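Local coordinates for cycloserine biosynthesis protein DcsG (Streptomyces lavendulae, PDB 6JIL), which catalyses the ATP-dependent cyclisation of O-ureido-D-serine to the antibiotic D-cycloserine, as a magnesium-dependent ATP-grasp enzyme, at residues V43-S55 with F66-I80. Sequence-based numbering, arbitrary orientation.
Sequences VDWSRFEAVVFRS and FLAFCERVSHVTRLI
Val51 is bound through both its N and its O by the chain that leaves helix 66-76: its N donates a bent bond to Arg78 O (2.9 Å), and its O accepts a nearly straight one from Ile80 N (3.1 Å), the pairing of parallel strands. The OG1 of Thr77, held anti to the backbone N (chi1 177°), gives a hydrogen bond to Phe48 O (2.9 Å) from well above the carbonyl plane, while its CG2 packs on Val51 CG2. Between strand and helix the aromatic side chains interlock. Phe69 drives its CE1-CZ edge into one face of the six-membered ring of Trp45 in a T-shaped stack, with planes at 77° and CZ 3.4 Å from Trp45 CZ2; Val43 CG1 lies over the opposite face. Phe53 receives the edge of Phe66 on its face, centroids 5.6 Å apart, and meets Cys70 SG obliquely, the sulfur 3.5 Å from Phe53 CZ. Leu79 CD2 also reaches that Phe53 carbon. Strand 50-55, helix 63-76 and the short strand 78-79 form a beta-alpha-beta crossover, segments 50-55 and 66-76 running nearly antiparallel (159°). Strand 4-8 flanks strand 50-55 on its other side in the parallel sheet, and Met83 and Val86 of helix 83-89 pack against Cys70 and Phe53.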
loop_
_atom_site.group_PDB
_atom_site.type_symbol
_atom_site.label_atom_id
_atom_site.label_comp_id
_atom_site.label_asym_id
_atom_site.label_seq_id
_atom_site.Cartn_x
_atom_site.Cartn_y
_atom_site.Cartn_z
ATOM N N VAL A 43 4.877 25.355 -5.959
ATOM C CA VAL A 43 5.886 24.475 -6.531
ATOM C C VAL A 43 5.867 24.420 -8.055
ATOM O O VAL A 43 4.831 24.195 -8.669
ATOM C CB VAL A 43 5.736 23.038 -6.008
ATOM C CG1 VAL A 43 6.836 22.164 -6.580
ATOM C CG2 VAL A 43 5.788 23.029 -4.493
ATOM N N ASP A 44 7.024 24.635 -8.660
ATOM C CA ASP A 44 7.134 24.568 -10.108
ATOM C C ASP A 44 7.669 23.172 -10.404
ATOM O O ASP A 44 8.881 22.954 -10.420
ATOM C CB ASP A 44 8.111 25.632 -10.612
ATOM C CG ASP A 44 8.284 25.594 -12.113
ATOM O OD1 ASP A 44 7.626 24.754 -12.760
ATOM O OD2 ASP A 44 9.079 26.403 -12.641
ATOM N N TRP A 45 6.758 22.227 -10.621
ATOM C CA TRP A 45 7.145 20.845 -10.872
ATOM C C TRP A 45 7.968 20.641 -12.139
ATOM O O TRP A 45 8.617 19.610 -12.309
ATOM C CB TRP A 45 5.898 19.955 -10.871
ATOM C CG TRP A 45 5.166 20.030 -9.554
ATOM C CD1 TRP A 45 4.223 20.952 -9.189
ATOM C CD2 TRP A 45 5.394 19.213 -8.396
ATOM N NE1 TRP A 45 3.854 20.764 -7.879
ATOM C CE2 TRP A 45 4.556 19.705 -7.367
ATOM C CE3 TRP A 45 6.227 18.118 -8.127
ATOM C CZ2 TRP A 45 4.526 19.133 -6.081
ATOM C CZ3 TRP A 45 6.199 17.551 -6.854
ATOM C CH2 TRP A 45 5.351 18.062 -5.846
ATOM N N SER A 46 7.962 21.641 -13.014
ATOM C CA SER A 46 8.722 21.571 -14.256
ATOM C C SER A 46 10.223 21.645 -13.971
ATOM O O SER A 46 11.037 21.285 -14.816
ATOM C CB SER A 46 8.325 22.723 -15.188
ATOM O OG SER A 46 8.807 23.968 -14.708
ATOM N N ARG A 47 10.579 22.117 -12.778
ATOM C CA ARG A 47 11.982 22.248 -12.379
ATOM C C ARG A 47 12.688 20.928 -12.095
ATOM O O ARG A 47 13.913 20.864 -12.161
ATOM C CB ARG A 47 12.117 23.098 -11.112
ATOM C CG ARG A 47 11.937 24.584 -11.273
ATOM C CD ARG A 47 12.269 25.274 -9.948
ATOM N NE ARG A 47 11.468 24.742 -8.843
ATOM C CZ ARG A 47 11.958 24.084 -7.794
ATOM N NH1 ARG A 47 13.264 23.864 -7.685
ATOM N NH2 ARG A 47 11.134 23.640 -6.854
ATOM N N PHE A 48 11.928 19.891 -11.759
ATOM C CA PHE A 48 12.516 18.598 -11.428
ATOM C C PHE A 48 12.831 17.674 -12.599
ATOM O O PHE A 48 12.174 17.706 -13.638
ATOM C CB PHE A 48 11.614 17.848 -10.445
ATOM C CG PHE A 48 11.245 18.646 -9.234
ATOM C CD1 PHE A 48 10.011 19.271 -9.148
ATOM C CD2 PHE A 48 12.146 18.795 -8.188
ATOM C CE1 PHE A 48 9.683 20.034 -8.037
ATOM C CE2 PHE A 48 11.829 19.555 -7.075
ATOM C CZ PHE A 48 10.595 20.176 -6.998
ATOM N N GLU A 49 13.846 16.841 -12.403
ATOM C CA GLU A 49 14.269 15.867 -13.402
ATOM C C GLU A 49 13.240 14.753 -13.324
ATOM O O GLU A 49 12.812 14.204 -14.329
ATOM C CB GLU A 49 15.647 15.304 -13.036
ATOM C CG GLU A 49 16.417 14.702 -14.193
ATOM C CD GLU A 49 17.168 15.758 -14.992
ATOM O OE1 GLU A 49 17.727 15.422 -16.063
ATOM O OE2 GLU A 49 17.205 16.926 -14.540
ATOM N N ALA A 50 12.856 14.426 -12.100
ATOM C CA ALA A 50 11.876 13.389 -11.849
ATOM C C ALA A 50 11.195 13.637 -10.509
ATOM O O ALA A 50 11.602 14.500 -9.733
ATOM C CB ALA A 50 12.536 12.020 -11.851
ATOM N N VAL A 51 10.154 12.857 -10.251
ATOM C CA VAL A 51 9.387 12.964 -9.026
ATOM C C VAL A 51 9.144 11.579 -8.441
ATOM O O VAL A 51 8.933 10.620 -9.177
ATOM C CB VAL A 51 8.024 13.647 -9.305
ATOM C CG1 VAL A 51 7.113 13.515 -8.110
ATOM C CG2 VAL A 51 8.244 15.120 -9.632
ATOM N N VAL A 52 9.210 11.484 -7.117
ATOM C CA VAL A 52 8.946 10.240 -6.403
ATOM C C VAL A 52 7.900 10.518 -5.328
ATOM O O VAL A 52 8.018 11.474 -4.552
ATOM C CB VAL A 52 10.205 9.660 -5.716
ATOM C CG1 VAL A 52 9.806 8.547 -4.755
ATOM C CG2 VAL A 52 11.152 9.105 -6.757
ATOM N N PHE A 53 6.866 9.686 -5.297
ATOM C CA PHE A 53 5.803 9.842 -4.315
ATOM C C PHE A 53 6.184 9.067 -3.061
ATOM O O PHE A 53 6.195 7.835 -3.045
ATOM C CB PHE A 53 4.489 9.334 -4.895
ATOM C CG PHE A 53 4.112 9.995 -6.180
ATOM C CD1 PHE A 53 4.037 9.268 -7.358
ATOM C CD2 PHE A 53 3.811 11.345 -6.215
ATOM C CE1 PHE A 53 3.662 9.883 -8.553
ATOM C CE2 PHE A 53 3.437 11.960 -7.402
ATOM C CZ PHE A 53 3.363 11.219 -8.573
ATOM N N ARG A 54 6.505 9.805 -2.008
ATOM C CA ARG A 54 6.922 9.192 -0.768
ATOM C C ARG A 54 5.828 9.079 0.276
ATOM O O ARG A 54 5.461 7.971 0.669
ATOM C CB ARG A 54 8.116 9.960 -0.192
ATOM C CG ARG A 54 9.399 9.772 -0.995
ATOM C CD ARG A 54 9.717 8.296 -1.085
ATOM N NE ARG A 54 9.572 7.710 0.238
ATOM C CZ ARG A 54 8.972 6.554 0.491
ATOM N NH1 ARG A 54 8.465 5.829 -0.500
ATOM N NH2 ARG A 54 8.831 6.152 1.750
ATOM N N SER A 55 5.291 10.214 0.711
ATOM C CA SER A 55 4.271 10.192 1.744
ATOM C C SER A 55 3.140 11.214 1.644
ATOM O O SER A 55 2.850 11.910 2.617
ATOM C CB SER A 55 4.946 10.330 3.104
ATOM O OG SER A 55 5.770 11.482 3.125
ATOM N N PHE A 66 -5.634 13.771 -5.628
ATOM C CA PHE A 66 -4.243 13.347 -5.729
ATOM C C PHE A 66 -3.948 12.750 -7.101
ATOM O O PHE A 66 -2.886 12.997 -7.681
ATOM C CB PHE A 66 -3.904 12.319 -4.643
ATOM C CG PHE A 66 -2.475 11.851 -4.689
ATOM C CD1 PHE A 66 -1.438 12.710 -4.341
ATOM C CD2 PHE A 66 -2.159 10.578 -5.140
ATOM C CE1 PHE A 66 -0.112 12.306 -4.448
ATOM C CE2 PHE A 66 -0.832 10.167 -5.249
ATOM C CZ PHE A 66 0.190 11.030 -4.905
ATOM N N LEU A 67 -4.884 11.955 -7.609
ATOM C CA LEU A 67 -4.723 11.340 -8.918
ATOM C C LEU A 67 -4.617 12.436 -9.977
ATOM O O LEU A 67 -3.835 12.321 -10.920
ATOM C CB LEU A 67 -5.909 10.419 -9.224
ATOM C CG LEU A 67 -5.827 8.976 -8.718
ATOM C CD1 LEU A 67 -5.520 8.971 -7.245
ATOM C CD2 LEU A 67 -7.143 8.237 -8.981
ATOM N N ALA A 68 -5.397 13.503 -9.813
ATOM C CA ALA A 68 -5.378 14.620 -10.755
ATOM C C ALA A 68 -4.025 15.322 -10.679
ATOM O O ALA A 68 -3.464 15.746 -11.692
ATOM C CB ALA A 68 -6.505 15.604 -10.428
ATOM N N PHE A 69 -3.508 15.436 -9.461
ATOM C CA PHE A 69 -2.220 16.069 -9.228
ATOM C C PHE A 69 -1.148 15.285 -9.968
ATOM O O PHE A 69 -0.368 15.846 -10.724
ATOM C CB PHE A 69 -1.909 16.093 -7.730
ATOM C CG PHE A 69 -0.456 16.312 -7.417
ATOM C CD1 PHE A 69 0.108 17.575 -7.508
ATOM C CD2 PHE A 69 0.354 15.242 -7.042
ATOM C CE1 PHE A 69 1.470 17.774 -7.226
ATOM C CE2 PHE A 69 1.714 15.427 -6.759
ATOM C CZ PHE A 69 2.269 16.695 -6.851
ATOM N N CYS A 70 -1.121 13.978 -9.748
ATOM C CA CYS A 70 -0.146 13.118 -10.403
ATOM C C CYS A 70 -0.230 13.269 -11.918
ATOM O O CYS A 70 0.790 13.416 -12.593
ATOM C CB CYS A 70 -0.383 11.659 -10.012
ATOM S SG CYS A 70 -0.152 11.321 -8.259
ATOM N N GLU A 71 -1.451 13.220 -12.445
ATOM C CA GLU A 71 -1.690 13.364 -13.873
ATOM C C GLU A 71 -1.086 14.664 -14.412
ATOM O O GLU A 71 -0.381 14.653 -15.419
ATOM C CB GLU A 71 -3.194 13.331 -14.149
ATOM C CG GLU A 71 -3.593 13.485 -15.610
ATOM C CD GLU A 71 -2.964 12.432 -16.511
ATOM O OE1 GLU A 71 -2.865 11.256 -16.093
ATOM O OE2 GLU A 71 -2.580 12.784 -17.647
ATOM N N ARG A 72 -1.355 15.782 -13.743
ATOM C CA ARG A 72 -0.825 17.073 -14.181
ATOM C C ARG A 72 0.699 17.145 -14.097
ATOM O O ARG A 72 1.340 17.801 -14.913
ATOM C CB ARG A 72 -1.389 18.216 -13.337
ATOM C CG ARG A 72 -2.869 18.500 -13.506
ATOM C CD ARG A 72 -3.191 19.890 -12.926
ATOM N NE ARG A 72 -2.897 19.960 -11.500
ATOM C CZ ARG A 72 -3.684 19.462 -10.551
ATOM N NH1 ARG A 72 -4.822 18.861 -10.879
ATOM N NH2 ARG A 72 -3.321 19.540 -9.277
ATOM N N VAL A 73 1.272 16.487 -13.098
ATOM C CA VAL A 73 2.711 16.502 -12.920
ATOM C C VAL A 73 3.417 15.715 -14.027
ATOM O O VAL A 73 4.505 16.087 -14.460
ATOM C CB VAL A 73 3.097 15.918 -11.528
ATOM C CG1 VAL A 73 4.614 15.964 -11.329
ATOM C CG2 VAL A 73 2.399 16.707 -10.431
ATOM N N SER A 74 2.783 14.645 -14.492
ATOM C CA SER A 74 3.353 13.793 -15.535
ATOM C C SER A 74 3.562 14.524 -16.855
ATOM O O SER A 74 4.327 14.073 -17.707
ATOM C CB SER A 74 2.447 12.593 -15.793
ATOM O OG SER A 74 1.246 13.014 -16.413
ATOM N N HIS A 75 2.876 15.643 -17.030
ATOM C CA HIS A 75 3.001 16.402 -18.263
ATOM C C HIS A 75 4.181 17.343 -18.234
ATOM O O HIS A 75 4.699 17.725 -19.281
ATOM C CB HIS A 75 1.733 17.213 -18.512
ATOM C CG HIS A 75 0.500 16.380 -18.647
ATOM N ND1 HIS A 75 -0.764 16.887 -18.444
ATOM C CD2 HIS A 75 0.336 15.075 -18.972
ATOM C CE1 HIS A 75 -1.656 15.931 -18.638
ATOM N NE2 HIS A 75 -1.014 14.822 -18.959
ATOM N N VAL A 76 4.620 17.706 -17.036
ATOM C CA VAL A 76 5.713 18.657 -16.902
ATOM C C VAL A 76 7.061 18.057 -16.495
ATOM O O VAL A 76 8.104 18.702 -16.634
ATOM C CB VAL A 76 5.303 19.780 -15.914
ATOM C CG1 VAL A 76 5.631 19.387 -14.479
ATOM C CG2 VAL A 76 5.965 21.073 -16.310
ATOM N N THR A 77 7.043 16.825 -15.995
ATOM C CA THR A 77 8.275 16.156 -15.582
ATOM C C THR A 77 8.060 14.657 -15.522
ATOM O O THR A 77 6.927 14.184 -15.589
ATOM C CB THR A 77 8.763 16.638 -14.195
ATOM O OG1 THR A 77 9.925 15.889 -13.815
ATOM C CG2 THR A 77 7.684 16.444 -13.143
ATOM N N ARG A 78 9.153 13.915 -15.385
ATOM C CA ARG A 78 9.100 12.459 -15.331
ATOM C C ARG A 78 8.733 11.866 -13.966
ATOM O O ARG A 78 9.305 12.232 -12.936
ATOM C CB ARG A 78 10.448 11.881 -15.774
ATOM C CG ARG A 78 10.524 10.372 -15.657
ATOM C CD ARG A 78 11.960 9.858 -15.698
ATOM N NE ARG A 78 12.013 8.421 -15.424
ATOM C CZ ARG A 78 13.137 7.720 -15.303
ATOM N NH1 ARG A 78 14.311 8.325 -15.433
ATOM N NH2 ARG A 78 13.087 6.416 -15.051
ATOM N N LEU A 79 7.784 10.939 -13.962
ATOM C CA LEU A 79 7.387 10.276 -12.722
ATOM C C LEU A 79 8.107 8.927 -12.650
ATOM O O LEU A 79 8.033 8.136 -13.591
ATOM C CB LEU A 79 5.877 10.037 -12.693
ATOM C CG LEU A 79 4.959 11.251 -12.796
ATOM C CD1 LEU A 79 3.531 10.766 -12.882
ATOM C CD2 LEU A 79 5.145 12.164 -11.584
ATOM N N ILE A 80 8.815 8.669 -11.554
ATOM C CA ILE A 80 9.512 7.393 -11.407
ATOM C C ILE A 80 8.477 6.272 -11.526
ATOM O O ILE A 80 8.730 5.244 -12.152
ATOM C CB ILE A 80 10.250 7.290 -10.051
ATOM C CG1 ILE A 80 11.345 8.360 -9.978
ATOM C CG2 ILE A 80 10.865 5.916 -9.899
ATOM C CD1 ILE A 80 12.320 8.321 -11.147
#